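Long-range contacts in imelysin-like protein (Psychrobacter arcticus, PDB 3PF0), which is of unknown function but belongs to the all-helical imelysin-like (peptidase M75) family and has been described as a putative metalloendopeptidase: residues A[127-131]-A[163-169]; A[115-120]-A[203-207]; A[70-75]-A[196-201]; A[237-241]-A[275-279]. One frame throughout, in Å; residues are numbered along the deposited sequence. Where two conformers were deposited one is given.

How the contacts relate
Three of the contacts form one connected patch, while the fourth stands apart. Contacts 2 and 3 both use helix 183-214, and contact 1 touches them through Ile129, which packs on Leu196, Leu200 and Ile203 of that helix; the centres of contacts 1 and 3 are about 13 Å apart. Along the chain, contact 1 is nested inside the loops closed by contacts 2 and 3, and these two cross. Contact 4 follows in series on helices 225-250 and 268-283, about 20 Å from contact 1 between centres. Glu113 nevertheless links the two, taking a hydrogen bond from Asn130 and a salt bridge from Lys275, so two regions of the all-helical fold share one carboxylate.

Contact 1 of 4, residues A[127-131]-A[163-169]; sequences LYINY and AVVQGIP
In the all-helical imelysin-like fold, the end of short helix 125-129 meets the turn leading into helix 167-176, and two tyrosines, Tyr128 and Tyr131, receive Ala163 and Val164 on their ring faces. Both are CH-pi contacts. Ala163 CB stands 3.6 Å from the centroid of the Tyr128 ring, almost on its normal, and Val164 CG2 is set in the same way over the Tyr131 ring. With CG of Tyr131 turned anti to the backbone N (chi1 -160°), that ring reaches over Val164. The opposite face of Tyr128 is met by the guanidinium group of Arg199 in a cation-pi contact, so this ring is held between a methyl and a charge. At its edge lies the amide of Gln166, the two planes 87° apart; NE2 of that amide is bonded to the Ser162 and Leu158 carbonyls. Ile168 N gives the direct backbone bond to Ile129 O, 2.8 Å long and nearly straight at 167°. Two waters supplement it. One donates to Tyr128 O and Gln166 OE1; the other accepts from Tyr131 N at 2.8 Å and lies within bonding distance of the Leu127 and Gln166 carbonyls. Asn130, the first residue to leave the helix, sends ND2 to Glu113 and rests OD1 against Pro169 CD at 3.4 Å. Gly167 allows the backbones to come this close: its phi is positive, and a CB there would lie 2.4 Å from Tyr128 O, whereas Gly167 CA itself approaches Ile129 O to 3.4 Å.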
loop_
_atom_site.group_PDB
_atom_site.type_symbol
_atom_site.label_atom_id
_atom_site.label_comp_id
_atom_site.label_asym_id
_atom_site.label_seq_id
_atom_site.Cartn_x
_atom_site.Cartn_y
_atom_site.Cartn_z
ATOM N N LEU A 127 -2.065 -9.720 -5.221
ATOM C CA LEU A 127 -3.344 -9.551 -5.911
ATOM C C LEU A 127 -4.473 -10.243 -5.120
ATOM O O LEU A 127 -5.610 -9.779 -5.160
ATOM C CB LEU A 127 -3.278 -10.022 -7.364
ATOM C CG LEU A 127 -2.445 -9.120 -8.311
ATOM C CD1 LEU A 127 -2.329 -9.732 -9.689
ATOM C CD2 LEU A 127 -2.997 -7.667 -8.379
ATOM N N TYR A 128 -4.139 -11.285 -4.327
ATOM C CA TYR A 128 -5.087 -11.944 -3.423
ATOM C C TYR A 128 -5.301 -11.062 -2.208
ATOM O O TYR A 128 -6.331 -11.177 -1.552
ATOM C CB TYR A 128 -4.595 -13.349 -2.995
ATOM C CG TYR A 128 -4.769 -14.412 -4.063
ATOM C CD1 TYR A 128 -5.936 -15.168 -4.138
ATOM C CD2 TYR A 128 -3.760 -14.670 -4.990
ATOM C CE1 TYR A 128 -6.110 -16.135 -5.131
ATOM C CE2 TYR A 128 -3.916 -15.648 -5.977
ATOM C CZ TYR A 128 -5.096 -16.373 -6.047
ATOM O OH TYR A 128 -5.261 -17.327 -7.020
ATOM N N ILE A 129 -4.327 -10.174 -1.911
ATOM C CA ILE A 129 -4.377 -9.228 -0.791
ATOM C C ILE A 129 -5.095 -7.927 -1.219
ATOM O O ILE A 129 -5.946 -7.421 -0.478
ATOM C CB ILE A 129 -2.946 -8.954 -0.230
ATOM C CG1 ILE A 129 -2.386 -10.207 0.467
ATOM C CG2 ILE A 129 -2.935 -7.752 0.731
ATOM C CD1 ILE A 129 -0.888 -10.229 0.628
ATOM N N ASN A 130 -4.719 -7.366 -2.380
ATOM C CA ASN A 130 -5.318 -6.136 -2.894
ATOM C C ASN A 130 -5.352 -6.160 -4.421
ATOM O O ASN A 130 -4.384 -5.761 -5.077
ATOM C CB ASN A 130 -4.576 -4.888 -2.374
ATOM C CG ASN A 130 -5.288 -3.583 -2.681
ATOM O OD1 ASN A 130 -6.514 -3.510 -2.703
ATOM N ND2 ASN A 130 -4.541 -2.523 -2.930
ATOM N N TYR A 131 -6.471 -6.650 -4.985
ATOM C CA TYR A 131 -6.626 -6.731 -6.436
ATOM C C TYR A 131 -6.919 -5.328 -6.959
ATOM O O TYR A 131 -8.061 -4.869 -6.941
ATOM C CB TYR A 131 -7.704 -7.752 -6.861
ATOM C CG TYR A 131 -7.523 -8.175 -8.302
ATOM C CD1 TYR A 131 -7.997 -7.384 -9.347
ATOM C CD2 TYR A 131 -6.777 -9.304 -8.626
ATOM C CE1 TYR A 131 -7.752 -7.721 -10.677
ATOM C CE2 TYR A 131 -6.549 -9.665 -9.953
ATOM C CZ TYR A 131 -7.036 -8.871 -10.975
ATOM O OH TYR A 131 -6.804 -9.238 -12.280
ATOM N N ALA A 163 -8.527 -14.221 -6.994
ATOM C CA ALA A 163 -8.005 -13.118 -6.192
ATOM C C ALA A 163 -8.975 -11.916 -6.166
ATOM O O ALA A 163 -9.030 -11.172 -5.189
ATOM C CB ALA A 163 -6.661 -12.696 -6.758
ATOM N N VAL A 164 -9.759 -11.783 -7.230
ATOM C CA VAL A 164 -10.741 -10.743 -7.509
ATOM C C VAL A 164 -11.935 -10.766 -6.495
ATOM O O VAL A 164 -12.569 -9.731 -6.285
ATOM C CB VAL A 164 -11.162 -10.967 -8.997
ATOM C CG1 VAL A 164 -12.671 -10.997 -9.231
ATOM C CG2 VAL A 164 -10.469 -9.984 -9.926
ATOM N N VAL A 165 -12.214 -11.918 -5.851
ATOM C CA VAL A 165 -13.360 -12.051 -4.946
ATOM C C VAL A 165 -12.930 -12.069 -3.465
ATOM O O VAL A 165 -13.713 -12.472 -2.600
ATOM C CB VAL A 165 -14.235 -13.286 -5.314
ATOM C CG1 VAL A 165 -14.786 -13.160 -6.724
ATOM C CG2 VAL A 165 -13.482 -14.605 -5.156
ATOM N N GLN A 166 -11.712 -11.599 -3.166
ATOM C CA GLN A 166 -11.202 -11.593 -1.801
ATOM C C GLN A 166 -10.229 -10.418 -1.552
ATOM O O GLN A 166 -10.115 -9.509 -2.380
ATOM C CB GLN A 166 -10.532 -12.949 -1.489
ATOM C CG GLN A 166 -9.406 -13.312 -2.445
ATOM C CD GLN A 166 -8.968 -14.741 -2.297
ATOM O OE1 GLN A 166 -8.384 -15.142 -1.283
ATOM N NE2 GLN A 166 -9.183 -15.524 -3.339
ATOM N N GLY A 167 -9.547 -10.462 -0.409
ATOM C CA GLY A 167 -8.598 -9.438 0.014
ATOM C C GLY A 167 -9.276 -8.151 0.444
ATOM O O GLY A 167 -10.494 -8.125 0.680
ATOM N N ILE A 168 -8.493 -7.066 0.506
ATOM C CA ILE A 168 -8.976 -5.730 0.887
ATOM C C ILE A 168 -10.167 -5.267 -0.017
ATOM O O ILE A 168 -11.180 -4.887 0.572
ATOM C CB ILE A 168 -7.803 -4.707 0.946
ATOM C CG1 ILE A 168 -6.931 -5.016 2.182
ATOM C CG2 ILE A 168 -8.294 -3.247 0.982
ATOM C CD1 ILE A 168 -5.560 -4.672 2.044
ATOM N N PRO A 169 -10.140 -5.330 -1.385
ATOM C CA PRO A 169 -11.318 -4.866 -2.152
ATOM C C PRO A 169 -12.546 -5.782 -2.021
ATOM O O PRO A 169 -13.672 -5.292 -2.149
ATOM C CB PRO A 169 -10.815 -4.832 -3.594
ATOM C CG PRO A 169 -9.691 -5.812 -3.632
ATOM C CD PRO A 169 -9.039 -5.719 -2.292
HETATM O O HOH W 1 -7.757 -8.645 -3.534
HETATM O O HOH W 2 -6.932 -13.353 0.264
#

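Contact 2 of 4, residues A[115-120]-A[203-207]; sequences VNFGPA and IEKNW
Trp207 reaches from helix 183-214 to Pro119, Phe117 and Val115, all on the loop that follows helix 92-112. From CB the side chain leaves the helix at a chi1 of -97°, and the indole then runs out beside the loop, meeting it along one long side. CD1 comes first, 3.5 Å from Pro119 CG. NE1 is next: Pro119 CD lies 3.4 Å from it, while its N-H points in the ring plane to a water at 2.9 Å. That water also accepts from Ala120 N and donates to Phe117 O, so a single molecule ties the indole to two backbone groups of the turn. Farther out, CZ2 touches Val115 CG1 at 3.9 Å, and at the tip CH2 meets Phe117 CE2 at 3.8 Å, the planes of the two aromatic rings inclined at 69°. Phe117 has CG lodged between its backbone N and carbonyl carbon (chi1 60°), and a face of its ring carries Val115 CG1. Were Trp207 replaced by an alanine, the water would probably lose its indole donor and a gap open against Pro119 and Phe117. Pro119 is gripped from a second side by Asn206, whose CG is 3.5 Å from Pro119 CG and whose OD1 is bonded to Asn210. One turn earlier, Ile203 presses CG2 on Pro119 CB and CD1 on Ala120. With Tyr67 of helix 48-84 meeting the indole ring at a shallow angle, the arrangement is that of an interhelical loop packed, through a proline and a bridging water, on a long helix of an all-helical fold.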
loop_
_atom_site.group_PDB
_atom_site.type_symbol
_atom_site.label_atom_id
_atom_site.label_comp_id
_atom_site.label_asym_id
_atom_site.label_seq_id
_atom_site.Cartn_x
_atom_site.Cartn_y
_atom_site.Cartn_z
ATOM N N VAL A 115 6.979 -1.670 -0.787
ATOM C CA VAL A 115 7.756 -2.819 -1.264
ATOM C C VAL A 115 6.925 -3.468 -2.389
ATOM O O VAL A 115 5.777 -3.851 -2.158
ATOM C CB VAL A 115 8.098 -3.804 -0.101
ATOM C CG1 VAL A 115 8.747 -5.088 -0.610
ATOM C CG2 VAL A 115 8.993 -3.133 0.931
ATOM N N ASN A 116 7.476 -3.529 -3.607
ATOM C CA ASN A 116 6.786 -4.095 -4.774
ATOM C C ASN A 116 7.496 -5.378 -5.265
ATOM O O ASN A 116 7.274 -5.828 -6.389
ATOM C CB ASN A 116 6.710 -3.042 -5.901
ATOM C CG ASN A 116 8.042 -2.717 -6.545
ATOM O OD1 ASN A 116 9.120 -2.981 -5.989
ATOM N ND2 ASN A 116 7.997 -2.185 -7.763
ATOM N N PHE A 117 8.333 -5.970 -4.409
ATOM C CA PHE A 117 9.105 -7.159 -4.746
ATOM C C PHE A 117 9.105 -8.143 -3.591
ATOM O O PHE A 117 8.658 -7.812 -2.497
ATOM C CB PHE A 117 10.551 -6.741 -5.106
ATOM C CG PHE A 117 11.303 -6.040 -3.996
ATOM C CD1 PHE A 117 11.160 -4.670 -3.793
ATOM C CD2 PHE A 117 12.183 -6.743 -3.176
ATOM C CE1 PHE A 117 11.846 -4.025 -2.757
ATOM C CE2 PHE A 117 12.873 -6.096 -2.144
ATOM C CZ PHE A 117 12.709 -4.741 -1.950
ATOM N N GLY A 118 9.625 -9.336 -3.843
ATOM C CA GLY A 118 9.778 -10.369 -2.829
ATOM C C GLY A 118 8.545 -11.158 -2.436
ATOM O O GLY A 118 7.694 -11.447 -3.276
ATOM N N PRO A 119 8.478 -11.578 -1.150
ATOM C CA PRO A 119 7.376 -12.441 -0.680
ATOM C C PRO A 119 5.953 -11.990 -1.030
ATOM O O PRO A 119 5.117 -12.855 -1.297
ATOM C CB PRO A 119 7.552 -12.434 0.839
ATOM C CG PRO A 119 8.971 -12.161 1.051
ATOM C CD PRO A 119 9.457 -11.329 -0.074
ATOM N N ALA A 120 5.668 -10.668 -1.021
ATOM C CA ALA A 120 4.324 -10.171 -1.332
ATOM C C ALA A 120 3.911 -10.488 -2.791
ATOM O O ALA A 120 2.718 -10.605 -3.070
ATOM C CB ALA A 120 4.235 -8.675 -1.068
ATOM N N ILE A 203 3.996 -13.525 4.673
ATOM C CA ILE A 203 4.899 -12.536 4.068
ATOM C C ILE A 203 5.823 -11.973 5.154
ATOM O O ILE A 203 7.034 -11.904 4.926
ATOM C CB ILE A 203 4.123 -11.428 3.306
ATOM C CG1 ILE A 203 3.424 -12.031 2.065
ATOM C CG2 ILE A 203 5.048 -10.258 2.887
ATOM C CD1 ILE A 203 2.253 -11.295 1.635
ATOM N N GLU A 204 5.257 -11.611 6.333
ATOM C CA GLU A 204 6.007 -11.129 7.496
ATOM C C GLU A 204 7.078 -12.165 7.932
ATOM O O GLU A 204 8.231 -11.784 8.152
ATOM C CB GLU A 204 5.053 -10.829 8.667
ATOM C CG GLU A 204 5.755 -10.281 9.900
ATOM C CD GLU A 204 5.025 -10.398 11.224
ATOM O OE1 GLU A 204 3.811 -10.709 11.227
ATOM O OE2 GLU A 204 5.674 -10.155 12.266
ATOM N N LYS A 205 6.697 -13.461 8.028
ATOM C CA LYS A 205 7.601 -14.555 8.431
ATOM C C LYS A 205 8.729 -14.763 7.415
ATOM O O LYS A 205 9.859 -15.042 7.810
ATOM C CB LYS A 205 6.840 -15.876 8.629
ATOM C CG LYS A 205 6.117 -15.982 9.968
ATOM C CD LYS A 205 5.722 -17.426 10.274
ATOM N N ASN A 206 8.413 -14.601 6.113
ATOM C CA ASN A 206 9.338 -14.742 4.986
ATOM C C ASN A 206 10.419 -13.649 5.013
ATOM O O ASN A 206 11.594 -13.957 4.824
ATOM C CB ASN A 206 8.550 -14.690 3.665
ATOM C CG ASN A 206 9.226 -15.336 2.477
ATOM O OD1 ASN A 206 10.433 -15.233 2.276
ATOM N ND2 ASN A 206 8.429 -15.905 1.584
ATOM N N TRP A 207 10.017 -12.383 5.237
ATOM C CA TRP A 207 10.929 -11.246 5.348
ATOM C C TRP A 207 11.838 -11.397 6.578
ATOM O O TRP A 207 13.027 -11.106 6.467
ATOM C CB TRP A 207 10.148 -9.925 5.408
ATOM C CG TRP A 207 10.047 -9.265 4.065
ATOM C CD1 TRP A 207 8.998 -9.335 3.195
ATOM C CD2 TRP A 207 11.097 -8.572 3.373
ATOM N NE1 TRP A 207 9.316 -8.700 2.018
ATOM C CE2 TRP A 207 10.592 -8.205 2.107
ATOM C CE3 TRP A 207 12.414 -8.207 3.711
ATOM C CZ2 TRP A 207 11.342 -7.454 1.191
ATOM C CZ3 TRP A 207 13.165 -7.487 2.793
ATOM C CH2 TRP A 207 12.627 -7.110 1.553
HETATM O O HOH W 3 7.456 -8.373 -0.126
#

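Contact 3 of 4, residues A[70-75]-A[196-201]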
loop_
_atom_site.group_PDB
_atom_site.type_symbol
_atom_site.label_atom_id
_atom_site.label_comp_id
_atom_site.label_asym_id
_atom_site.label_seq_id
_atom_site.Cartn_x
_atom_site.Cartn_y
_atom_site.Cartn_z
ATOM N N ALA A 70 -0.001 -4.677 9.016
ATOM C CA ALA A 70 -1.091 -5.104 8.140
ATOM C C ALA A 70 -1.706 -6.442 8.646
ATOM O O ALA A 70 -2.935 -6.589 8.645
ATOM C CB ALA A 70 -0.605 -5.235 6.699
ATOM N N ALA A 71 -0.857 -7.383 9.106
ATOM C CA ALA A 71 -1.300 -8.681 9.644
ATOM C C ALA A 71 -2.115 -8.488 10.946
ATOM O O ALA A 71 -3.163 -9.112 11.112
ATOM C CB ALA A 71 -0.101 -9.593 9.897
ATOM N N LYS A 72 -1.644 -7.592 11.829
ATOM C CA LYS A 72 -2.272 -7.228 13.108
ATOM C C LYS A 72 -3.691 -6.640 12.861
ATOM O O LYS A 72 -4.655 -7.065 13.500
ATOM C CB LYS A 72 -1.358 -6.219 13.829
ATOM C CG LYS A 72 -1.860 -5.618 15.141
ATOM C CD LYS A 72 -0.856 -4.560 15.605
ATOM C CE LYS A 72 -1.322 -3.713 16.763
ATOM N NZ LYS A 72 -0.214 -2.888 17.322
ATOM N N GLN A 73 -3.804 -5.713 11.900
ATOM C CA GLN A 73 -5.058 -5.056 11.539
ATOM C C GLN A 73 -6.061 -6.032 10.911
ATOM O O GLN A 73 -7.264 -5.872 11.134
ATOM C CB GLN A 73 -4.810 -3.856 10.612
ATOM C CG GLN A 73 -3.986 -2.716 11.231
ATOM C CD GLN A 73 -4.251 -2.411 12.691
ATOM O OE1 GLN A 73 -5.385 -2.444 13.193
ATOM N NE2 GLN A 73 -3.198 -2.073 13.399
ATOM N N SER A 74 -5.564 -7.031 10.138
ATOM C CA SER A 74 -6.392 -8.065 9.518
ATOM C C SER A 74 -6.931 -8.988 10.611
ATOM O O SER A 74 -8.090 -9.389 10.560
ATOM C CB SER A 74 -5.591 -8.847 8.479
ATOM O OG SER A 74 -6.448 -9.625 7.659
ATOM N N ASP A 75 -6.082 -9.302 11.621
ATOM C CA ASP A 75 -6.464 -10.119 12.785
ATOM C C ASP A 75 -7.540 -9.396 13.602
ATOM O O ASP A 75 -8.504 -10.031 14.025
ATOM C CB ASP A 75 -5.254 -10.407 13.700
ATOM C CG ASP A 75 -4.283 -11.464 13.204
ATOM O OD1 ASP A 75 -4.549 -12.065 12.136
ATOM O OD2 ASP A 75 -3.236 -11.657 13.859
ATOM N N LEU A 196 -6.831 -13.382 4.491
ATOM C CA LEU A 196 -5.948 -12.224 4.370
ATOM C C LEU A 196 -4.876 -12.256 5.468
ATOM O O LEU A 196 -3.694 -12.129 5.154
ATOM C CB LEU A 196 -6.770 -10.935 4.431
ATOM C CG LEU A 196 -6.074 -9.627 4.110
ATOM C CD1 LEU A 196 -5.321 -9.714 2.812
ATOM C CD2 LEU A 196 -7.094 -8.522 4.007
ATOM N N GLY A 197 -5.291 -12.504 6.709
ATOM C CA GLY A 197 -4.397 -12.639 7.860
ATOM C C GLY A 197 -3.303 -13.670 7.656
ATOM O O GLY A 197 -2.125 -13.380 7.887
ATOM N N THR A 198 -3.680 -14.853 7.140
ATOM C CA THR A 198 -2.757 -15.959 6.849
ATOM C C THR A 198 -1.703 -15.536 5.809
ATOM O O THR A 198 -0.527 -15.822 5.998
ATOM C CB THR A 198 -3.542 -17.193 6.371
ATOM O OG1 THR A 198 -4.448 -17.590 7.399
ATOM C CG2 THR A 198 -2.629 -18.375 5.992
ATOM N N ARG A 199 -2.124 -14.853 4.729
ATOM C CA ARG A 199 -1.219 -14.417 3.662
ATOM C C ARG A 199 -0.229 -13.363 4.161
ATOM O O ARG A 199 0.952 -13.440 3.832
ATOM C CB ARG A 199 -2.007 -13.882 2.455
ATOM C CG ARG A 199 -2.700 -14.982 1.667
ATOM C CD ARG A 199 -3.543 -14.421 0.532
ATOM N NE ARG A 199 -4.272 -15.489 -0.160
ATOM C CZ ARG A 199 -3.770 -16.229 -1.144
ATOM N NH1 ARG A 199 -2.534 -16.013 -1.585
ATOM N NH2 ARG A 199 -4.502 -17.176 -1.708
ATOM N N LEU A 200 -0.709 -12.395 4.958
ATOM C CA LEU A 200 0.108 -11.313 5.510
ATOM C C LEU A 200 1.137 -11.817 6.522
ATOM O O LEU A 200 2.269 -11.320 6.530
ATOM C CB LEU A 200 -0.782 -10.228 6.151
ATOM C CG LEU A 200 -1.687 -9.451 5.182
ATOM C CD1 LEU A 200 -2.723 -8.633 5.929
ATOM C CD2 LEU A 200 -0.885 -8.571 4.280
ATOM N N LYS A 201 0.758 -12.797 7.367
ATOM C CA LYS A 201 1.679 -13.364 8.354
ATOM C C LYS A 201 2.750 -14.182 7.660
ATOM O O LYS A 201 3.902 -14.165 8.091
ATOM C CB LYS A 201 0.939 -14.210 9.393
ATOM C CG LYS A 201 0.577 -13.403 10.633
ATOM C CD LYS A 201 -0.465 -14.102 11.496
ATOM C CE LYS A 201 -1.851 -13.557 11.257
ATOM N NZ LYS A 201 -2.891 -14.621 11.320
#
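Ala71 and Leu200 meet where the two helices come closest, Ala71 CB resting 3.9 Å from Leu200 CB. Leu200 CG is anti to its own carbonyl carbon (chi1 -66°), and this brings CD1 against Ala70 O at 3.4 Å, with Ser74 CB on the same methyl. Beside them the Lys201 chain passes its CG over Ala71 CB and then bends at chi3 and chi4, coming back to Asp75. There NZ makes a salt bridge with OD1 at 3.2 Å, a weak hydrogen bond, while CE is just as near that oxygen. A lysine in place of Asp75 would probably set two positive charges against each other and leave Lys201 without its mate.

The pair is an antiparallel helix packing, helix 48-84 against helix 183-214, the local axes 8.6 Å apart with a crossing angle of -162°. Such closeness rests on small residues: Ala71, Ser74 and Gly197, where a CB would come within 3.2 Å of Asp75 OD1. Farther out, in the conformer given, Ser74 OG bonds to Ser193 O, a bond the other conformer may not keep. Leu196 and Leu200 are backed by helices 92-112 and 125-129, including Trp109 and Ile129.

Contact 4 of 4, residues A[237-241]-A[275-279]; sequences LVETM and KLATL
Lys275 begins the walk along helix 268-283, and its long side chain meets both Met241 and Leu237 of helix 225-250. CB lies 3.7 Å from the selenium of Met241, a selenomethionine in this crystal, and the two chains lie alongside one another, pointing opposite ways. Farther along, CD is 4.0 Å from Leu237 CD1, so the aliphatic part of the lysine lies on apolar atoms. The chain bends at chi4 (-144°), and this turns NZ to a water that accepts from it at 2.6 Å. The same water donates to Leu237 O and to Thr240 OG1, joining the ammonium group to helix 225-250 without a direct bond. The charge itself is matched by a salt bridge to Glu113. Leu276 comes next and gives only a light touch here, CD2 to Met241 CE at 4.4 Å; it also packs on Leu308, Thr311 and Leu315 of helix 298-316. Leu279 closes the run. Its two methyls divide between neighbours on the facing helix, CD1 meeting Leu237 CD2 at 4.2 Å and CD2 meeting Val238 CB at 4.1 Å. Helix 327-351 adds Ile340 against Leu279 and Leu337 against Met241. The local axes run 11.2 Å apart at 158°, a spacing filled by large leucine, methionine and lysine side chains, as in antiparallel packing within a helical bundle.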
loop_
_atom_site.group_PDB
_atom_site.type_symbol
_atom_site.label_atom_id
_atom_site.label_comp_id
_atom_site.label_asym_id
_atom_site.label_seq_id
_atom_site.Cartn_x
_atom_site.Cartn_y
_atom_site.Cartn_z
ATOM N N LEU A 237 6.041 3.234 -6.010
ATOM C CA LEU A 237 4.925 3.554 -5.109
ATOM C C LEU A 237 4.224 4.852 -5.544
ATOM O O LEU A 237 3.003 4.862 -5.677
ATOM C CB LEU A 237 5.413 3.666 -3.641
ATOM C CG LEU A 237 4.353 4.026 -2.580
ATOM C CD1 LEU A 237 3.375 2.876 -2.345
ATOM C CD2 LEU A 237 5.000 4.404 -1.275
ATOM N N VAL A 238 4.997 5.925 -5.776
ATOM C CA VAL A 238 4.467 7.234 -6.162
ATOM C C VAL A 238 4.099 7.247 -7.674
ATOM O O VAL A 238 3.139 7.931 -8.043
ATOM C CB VAL A 238 5.417 8.393 -5.725
ATOM C CG1 VAL A 238 6.850 8.166 -6.178
ATOM C CG2 VAL A 238 4.905 9.775 -6.142
ATOM N N GLU A 239 4.822 6.482 -8.527
ATOM C CA GLU A 239 4.517 6.438 -9.959
ATOM C C GLU A 239 3.167 5.748 -10.208
ATOM O O GLU A 239 2.335 6.317 -10.910
ATOM C CB GLU A 239 5.644 5.770 -10.761
ATOM C CG GLU A 239 6.320 6.737 -11.722
ATOM C CD GLU A 239 7.680 6.357 -12.278
ATOM O OE1 GLU A 239 8.089 5.180 -12.143
ATOM O OE2 GLU A 239 8.337 7.247 -12.866
ATOM N N THR A 240 2.930 4.554 -9.601
ATOM C CA THR A 240 1.665 3.819 -9.754
ATOM C C THR A 240 0.523 4.581 -9.070
ATOM O O THR A 240 -0.612 4.496 -9.519
ATOM C CB THR A 240 1.762 2.369 -9.237
ATOM O OG1 THR A 240 2.070 2.368 -7.841
ATOM C CG2 THR A 240 2.766 1.521 -10.020
HETATM N N MSE A 241 0.829 5.338 -8.008
HETATM C CA MSE A 241 -0.144 6.160 -7.305
HETATM C C MSE A 241 -0.622 7.320 -8.197
HETATM O O MSE A 241 -1.829 7.477 -8.365
HETATM C CB MSE A 241 0.455 6.673 -5.992
HETATM C CG MSE A 241 -0.318 7.793 -5.342
HETATM SE SE MSE A 241 0.131 7.904 -3.457
HETATM C CE MSE A 241 2.016 8.430 -3.546
ATOM N N LYS A 275 0.045 6.330 2.024
ATOM C CA LYS A 275 1.162 6.121 1.104
ATOM C C LYS A 275 2.147 7.284 1.181
ATOM O O LYS A 275 3.352 7.041 1.256
ATOM C CB LYS A 275 0.668 5.917 -0.337
ATOM C CG LYS A 275 -0.108 4.621 -0.513
ATOM C CD LYS A 275 -0.376 4.301 -1.971
ATOM C CE LYS A 275 -0.860 2.883 -2.080
ATOM N NZ LYS A 275 -0.366 2.234 -3.313
ATOM N N LEU A 276 1.641 8.544 1.225
ATOM C CA LEU A 276 2.493 9.739 1.320
ATOM C C LEU A 276 3.295 9.759 2.626
ATOM O O LEU A 276 4.494 10.034 2.597
ATOM C CB LEU A 276 1.678 11.042 1.197
ATOM C CG LEU A 276 1.395 11.574 -0.202
ATOM C CD1 LEU A 276 0.479 12.793 -0.125
ATOM C CD2 LEU A 276 2.689 11.933 -0.951
ATOM N N ALA A 277 2.641 9.448 3.756
ATOM C CA ALA A 277 3.270 9.418 5.084
ATOM C C ALA A 277 4.383 8.351 5.172
ATOM O O ALA A 277 5.392 8.574 5.848
ATOM C CB ALA A 277 2.216 9.165 6.153
ATOM N N THR A 278 4.212 7.213 4.469
ATOM C CA THR A 278 5.188 6.118 4.444
ATOM C C THR A 278 6.399 6.559 3.619
ATOM O O THR A 278 7.538 6.362 4.052
ATOM C CB THR A 278 4.512 4.842 3.936
ATOM O OG1 THR A 278 3.480 4.519 4.862
ATOM C CG2 THR A 278 5.469 3.668 3.808
ATOM N N LEU A 279 6.150 7.192 2.461
ATOM C CA LEU A 279 7.195 7.726 1.586
ATOM C C LEU A 279 7.968 8.834 2.311
ATOM O O LEU A 279 9.197 8.852 2.239
ATOM C CB LEU A 279 6.591 8.246 0.269
ATOM C CG LEU A 279 7.572 8.538 -0.875
ATOM C CD1 LEU A 279 8.146 7.250 -1.465
ATOM C CD2 LEU A 279 6.892 9.326 -1.974
HETATM O O HOH W 4 1.135 2.883 -5.354
#